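Local coordinates for protein thermoresistant glucokinase (Janibacter sp. HTCC2649, PDB 4EUN) that probably phosphorylates gluconate at the expense of ATP, as a gluconokinase-type carbohydrate kinase of the P-loop fold, at residues 49-63 / 93-107. Sequence-based numbering, arbitrary orientation. Where two conformers were deposited one is given.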
loop_
_atom_site.group_PDB
_atom_site.type_symbol
_atom_site.label_atom_id
_atom_site.label_comp_id
_atom_site.label_asym_id
_atom_site.label_seq_id
_atom_site.Cartn_x
_atom_site.Cartn_y
_atom_site.Cartn_z
ATOM N N VAL A 49 -1.296 -7.912 9.007
ATOM C CA VAL A 49 -0.697 -7.440 10.251
ATOM C C VAL A 49 -1.242 -6.058 10.628
ATOM O O VAL A 49 -1.584 -5.810 11.786
ATOM C CB VAL A 49 0.853 -7.418 10.167
ATOM C CG1 VAL A 49 1.447 -6.720 11.384
ATOM C CG2 VAL A 49 1.399 -8.831 10.072
ATOM N N ALA A 50 -1.341 -5.172 9.643
ATOM C CA ALA A 50 -1.822 -3.812 9.879
ATOM C C ALA A 50 -3.234 -3.813 10.450
ATOM O O ALA A 50 -3.544 -3.043 11.366
ATOM C CB ALA A 50 -1.772 -3.006 8.585
ATOM N N ASP A 51 -4.089 -4.672 9.902
ATOM C CA ASP A 51 -5.507 -4.685 10.264
ATOM C C ASP A 51 -5.765 -5.104 11.707
ATOM O O ASP A 51 -6.822 -4.797 12.268
ATOM C CB ASP A 51 -6.302 -5.568 9.292
ATOM C CG ASP A 51 -7.105 -4.756 8.294
ATOM O OD1 ASP A 51 -6.592 -3.725 7.809
ATOM O OD2 ASP A 51 -8.258 -5.138 8.005
ATOM N N GLU A 52 -4.799 -5.787 12.312
ATOM C CA GLU A 52 -4.960 -6.275 13.680
ATOM C C GLU A 52 -4.179 -5.469 14.715
ATOM O O GLU A 52 -4.336 -5.676 15.914
ATOM C CB GLU A 52 -4.579 -7.758 13.766
ATOM C CG GLU A 52 -5.524 -8.692 13.016
ATOM C CD GLU A 52 -6.981 -8.556 13.456
ATOM O OE1 GLU A 52 -7.242 -8.169 14.618
ATOM O OE2 GLU A 52 -7.875 -8.842 12.629
ATOM N N THR A 53 -3.354 -4.536 14.252
ATOM C CA THR A 53 -2.455 -3.824 15.153
ATOM C C THR A 53 -2.595 -2.309 15.086
ATOM O O THR A 53 -2.113 -1.611 15.975
ATOM C CB THR A 53 -1.002 -4.136 14.819
ATOM O OG1 THR A 53 -0.780 -3.837 13.437
ATOM C CG2 THR A 53 -0.694 -5.597 15.074
ATOM N N GLY A 54 -3.199 -1.805 14.014
ATOM C CA GLY A 54 -3.297 -0.372 13.810
ATOM C C GLY A 54 -2.067 0.272 13.192
ATOM O O GLY A 54 -1.998 1.499 13.088
ATOM N N LEU A 55 -1.093 -0.545 12.784
ATOM C CA LEU A 55 0.097 -0.017 12.130
ATOM C C LEU A 55 -0.290 0.617 10.790
ATOM O O LEU A 55 -1.175 0.107 10.096
ATOM C CB LEU A 55 1.120 -1.130 11.904
ATOM C CG LEU A 55 2.174 -1.397 12.981
ATOM C CD1 LEU A 55 1.601 -1.414 14.371
ATOM C CD2 LEU A 55 2.870 -2.719 12.681
ATOM N N GLU A 56 0.357 1.723 10.422
ATOM C CA GLU A 56 0.057 2.358 9.135
ATOM C C GLU A 56 0.776 1.617 8.028
ATOM O O GLU A 56 1.993 1.513 8.054
ATOM C CB GLU A 56 0.529 3.809 9.086
ATOM C CG GLU A 56 0.254 4.433 7.716
ATOM C CD GLU A 56 0.692 5.872 7.587
ATOM O OE1 GLU A 56 1.196 6.448 8.577
ATOM O OE2 GLU A 56 0.519 6.427 6.474
ATOM N N PHE A 57 0.019 1.157 7.039
ATOM C CA PHE A 57 0.600 0.404 5.931
ATOM C C PHE A 57 1.046 1.336 4.814
ATOM O O PHE A 57 0.327 2.257 4.434
ATOM C CB PHE A 57 -0.436 -0.597 5.406
ATOM C CG PHE A 57 -0.080 -1.209 4.079
ATOM C CD1 PHE A 57 1.071 -1.972 3.929
ATOM C CD2 PHE A 57 -0.913 -1.040 2.988
ATOM C CE1 PHE A 57 1.382 -2.527 2.706
ATOM C CE2 PHE A 57 -0.608 -1.607 1.768
ATOM C CZ PHE A 57 0.542 -2.352 1.629
ATOM N N ALA A 58 2.242 1.090 4.281
ATOM C CA ALA A 58 2.685 1.783 3.074
ATOM C C ALA A 58 3.461 0.828 2.183
ATOM O O ALA A 58 4.105 -0.103 2.655
ATOM C CB ALA A 58 3.549 2.976 3.421
ATOM N N GLU A 59 3.403 1.096 0.885
ATOM C CA GLU A 59 4.103 0.306 -0.110
ATOM C C GLU A 59 5.380 1.048 -0.478
ATOM O O GLU A 59 5.316 2.167 -0.981
ATOM C CB GLU A 59 3.199 0.177 -1.332
ATOM C CG GLU A 59 3.076 -1.232 -1.843
ATOM C CD GLU A 59 4.370 -1.718 -2.440
ATOM O OE1 GLU A 59 4.711 -2.904 -2.249
ATOM O OE2 GLU A 59 5.052 -0.905 -3.103
ATOM N N ALA A 60 6.537 0.440 -0.209
ATOM C CA ALA A 60 7.811 1.138 -0.386
ATOM C C ALA A 60 8.127 1.541 -1.827
ATOM O O ALA A 60 8.813 2.538 -2.037
ATOM C CB ALA A 60 8.975 0.330 0.199
ATOM N N ASP A 61 7.629 0.801 -2.816
ATOM C CA ASP A 61 7.956 1.143 -4.204
ATOM C C ASP A 61 7.408 2.523 -4.577
ATOM O O ASP A 61 7.890 3.142 -5.515
ATOM C CB ASP A 61 7.455 0.087 -5.199
ATOM C CG ASP A 61 8.429 -1.052 -5.389
ATOM O OD1 ASP A 61 9.608 -0.906 -5.000
ATOM O OD2 ASP A 61 8.021 -2.093 -5.958
ATOM N N ALA A 62 6.395 3.011 -3.861
ATOM C CA ALA A 62 5.832 4.302 -4.211
ATOM C C ALA A 62 6.828 5.420 -3.922
ATOM O O ALA A 62 6.713 6.513 -4.474
ATOM C CB ALA A 62 4.520 4.539 -3.450
ATOM N N PHE A 63 7.810 5.128 -3.075
ATOM C CA PHE A 63 8.848 6.094 -2.710
ATOM C C PHE A 63 9.963 6.153 -3.747
ATOM O O PHE A 63 10.802 7.053 -3.694
ATOM C CB PHE A 63 9.466 5.742 -1.355
ATOM C CG PHE A 63 8.542 5.943 -0.186
ATOM C CD1 PHE A 63 7.529 5.032 0.083
ATOM C CD2 PHE A 63 8.715 7.025 0.665
ATOM C CE1 PHE A 63 6.689 5.201 1.177
ATOM C CE2 PHE A 63 7.879 7.202 1.764
ATOM C CZ PHE A 63 6.868 6.290 2.019
ATOM N N TRP A 93 10.880 8.756 6.362
ATOM C CA TRP A 93 9.420 8.669 6.502
ATOM C C TRP A 93 9.068 7.954 7.799
ATOM O O TRP A 93 8.222 8.433 8.559
ATOM C CB TRP A 93 8.823 7.952 5.294
ATOM C CG TRP A 93 7.323 7.809 5.294
ATOM C CD1 TRP A 93 6.416 8.688 4.778
ATOM C CD2 TRP A 93 6.570 6.687 5.781
ATOM N NE1 TRP A 93 5.136 8.192 4.934
ATOM C CE2 TRP A 93 5.204 6.964 5.543
ATOM C CE3 TRP A 93 6.918 5.478 6.397
ATOM C CZ2 TRP A 93 4.183 6.075 5.906
ATOM C CZ3 TRP A 93 5.912 4.596 6.757
ATOM C CH2 TRP A 93 4.550 4.903 6.512
ATOM N N MET A 94 9.731 6.830 8.073
ATOM C CA MET A 94 9.509 6.120 9.332
ATOM C C MET A 94 9.884 6.946 10.565
ATOM O O MET A 94 9.184 6.907 11.578
ATOM C CB MET A 94 10.269 4.787 9.344
ATOM C CG MET A 94 9.690 3.736 8.423
ATOM S SD MET A 94 10.470 2.119 8.691
ATOM C CE MET A 94 11.985 2.279 7.735
ATOM N N ASP A 95 10.992 7.680 10.489
ATOM C CA ASP A 95 11.450 8.504 11.604
ATOM C C ASP A 95 10.447 9.607 11.904
ATOM O O ASP A 95 10.147 9.884 13.066
ATOM C CB ASP A 95 12.821 9.108 11.270
ATOM C CG ASP A 95 13.510 9.728 12.468
ATOM O OD1 ASP A 95 13.177 9.386 13.625
ATOM O OD2 ASP A 95 14.419 10.551 12.243
ATOM N N ALA A 96 9.902 10.214 10.855
ATOM C CA ALA A 96 8.961 11.320 11.055
ATOM C C ALA A 96 7.626 10.806 11.593
ATOM O O ALA A 96 6.977 11.488 12.398
ATOM C CB ALA A 96 8.760 12.082 9.768
ATOM N N ARG A 97 7.210 9.623 11.137
ATOM C CA ARG A 97 6.015 8.977 11.685
ATOM C C ARG A 97 6.227 8.690 13.174
ATOM O O ARG A 97 5.384 9.031 14.008
ATOM C CB ARG A 97 5.677 7.683 10.929
ATOM C CG ARG A 97 5.176 7.867 9.480
ATOM C CD ARG A 97 3.969 8.741 9.469
ATOM N NE ARG A 97 3.012 8.556 8.372
ATOM C CZ ARG A 97 2.862 9.411 7.367
ATOM N NH1 ARG A 97 3.652 10.471 7.266
ATOM N NH2 ARG A 97 1.919 9.219 6.464
ATOM N N ALA A 98 7.361 8.069 13.502
ATOM C CA ALA A 98 7.741 7.792 14.889
ATOM C C ALA A 98 7.658 9.024 15.779
ATOM O O ALA A 98 7.145 8.970 16.908
ATOM C CB ALA A 98 9.166 7.207 14.936
ATOM N N ASP A 99 8.177 10.142 15.278
ATOM C CA ASP A 99 8.218 11.367 16.069
ATOM C C ASP A 99 6.818 11.845 16.413
ATOM O O ASP A 99 6.615 12.501 17.437
ATOM C CB ASP A 99 8.976 12.465 15.322
ATOM C CG ASP A 99 10.477 12.353 15.493
ATOM O OD1 ASP A 99 10.919 11.729 16.484
ATOM O OD2 ASP A 99 11.214 12.898 14.644
ATOM N N ALA A 100 5.850 11.512 15.562
ATOM C CA ALA A 100 4.471 11.944 15.789
ATOM C C ALA A 100 3.656 10.845 16.463
ATOM O O ALA A 100 2.436 10.963 16.588
ATOM C CB ALA A 100 3.821 12.354 14.471
ATOM N N GLY A 101 4.324 9.765 16.864
ATOM C CA GLY A 101 3.673 8.707 17.614
ATOM C C GLY A 101 2.999 7.651 16.762
ATOM O O GLY A 101 2.251 6.814 17.283
ATOM N N VAL A 102 3.299 7.656 15.462
ATOM C CA VAL A 102 2.653 6.752 14.513
ATOM C C VAL A 102 3.531 5.525 14.224
ATOM O O VAL A 102 4.692 5.661 13.836
ATOM C CB VAL A 102 2.341 7.468 13.176
ATOM C CG1 VAL A 102 1.623 6.535 12.220
ATOM C CG2 VAL A 102 1.510 8.720 13.398
ATOM N N SER A 103 2.971 4.335 14.419
ATOM C CA SER A 103 3.661 3.081 14.126
ATOM C C SER A 103 3.354 2.664 12.691
ATOM O O SER A 103 2.273 2.961 12.170
ATOM C CB SER A 103 3.210 1.989 15.082
ATOM O OG SER A 103 3.643 2.266 16.405
ATOM N N THR A 104 4.300 1.969 12.057
ATOM C CA THR A 104 4.222 1.722 10.616
ATOM C C THR A 104 4.582 0.287 10.225
ATOM O O THR A 104 5.319 -0.394 10.940
ATOM C CB THR A 104 5.175 2.661 9.834
ATOM O OG1 THR A 104 6.536 2.364 10.188
ATOM C CG2 THR A 104 4.877 4.136 10.155
ATOM N N ILE A 105 4.055 -0.150 9.081
ATOM C CA ILE A 105 4.503 -1.379 8.431
ATOM C C ILE A 105 4.586 -1.116 6.933
ATOM O O ILE A 105 3.637 -0.628 6.316
ATOM C CB ILE A 105 3.600 -2.596 8.764
ATOM C CG1 ILE A 105 4.136 -3.870 8.108
ATOM C CG2 ILE A 105 2.122 -2.348 8.377
ATOM C CD1 ILE A 105 3.513 -5.136 8.697
ATOM N N ILE A 106 5.734 -1.429 6.337
ATOM C CA ILE A 106 5.925 -1.194 4.911
ATOM C C ILE A 106 6.352 -2.476 4.224
ATOM O O ILE A 106 7.019 -3.318 4.824
ATOM C CB ILE A 106 6.967 -0.084 4.634
ATOM C CG1 ILE A 106 8.359 -0.503 5.074
ATOM C CG2 ILE A 106 6.560 1.226 5.326
ATOM C CD1 ILE A 106 9.414 0.557 4.787
ATOM N N THR A 107 5.974 -2.619 2.956
ATOM C CA THR A 107 6.475 -3.728 2.150
ATOM C C THR A 107 7.665 -3.260 1.339
ATOM O O THR A 107 7.598 -2.199 0.727
ATOM C CB THR A 107 5.402 -4.222 1.189
ATOM O OG1 THR A 107 4.848 -3.100 0.490
ATOM C CG2 THR A 107 4.281 -4.906 1.948
#
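Arg97 grips the carboxylate of Glu56 side-on. NE reaches Glu56 OE1 at 2.8 Å, on its syn side but somewhat out of the carboxylate plane; NH2 takes the syn lone pair of Glu56 OE2 at 3.1 Å, and the two flat groups are only 25° from coplanar. Glu56 has CG anti to the backbone N (chi1 178°) and an extended chain beyond, which carries its acid from strand 56-59 across to helix 80-99. There the guanidinium lies with one face over Trp93 NE1, while Arg97 CG sits above the centre of the indole. On the opposite indole face Phe63 arrives edge-on, CE2 3.6 Å from Trp93 CG and the planes at 77°, a T-shaped pair. The indole is thus held between an arginine chain and a phenyl edge, with its CH2 3.8 Å from Ala58 CB. Trp93 NE1 hydrogen-bonds to Ala62 O, and Arg97 NH1 to His64 O, of the second subunit, so this layer also belongs to the dimer interface.

Beneath it, strands 56-59 and 104-108 run parallel at one edge of the chain's five-stranded sheet, order 2-3-1-4-5, as in P-loop kinases. The ladder goes from Glu56 N to Ser103 O through to Ala60 N on Thr107 O.

On the sheet face carrying Phe57, Ile105 and Thr107, Ile105 crosses Val49 of helix 42-53 and Leu55 of the following turn at about right angles; its CD1 lies 3.7 Å from Val49 CG1. Thr107 CG2 meets the edge of Phe57, and Thr107 also touches Lys42 of the probable P-loop. In one of its two conformers Glu59, near a sulfate probably from the crystallisation liquor, accepts from Thr107 OG1 (OE1, 2.7 Å) and Asp61 N (OE2), both above the carboxylate plane.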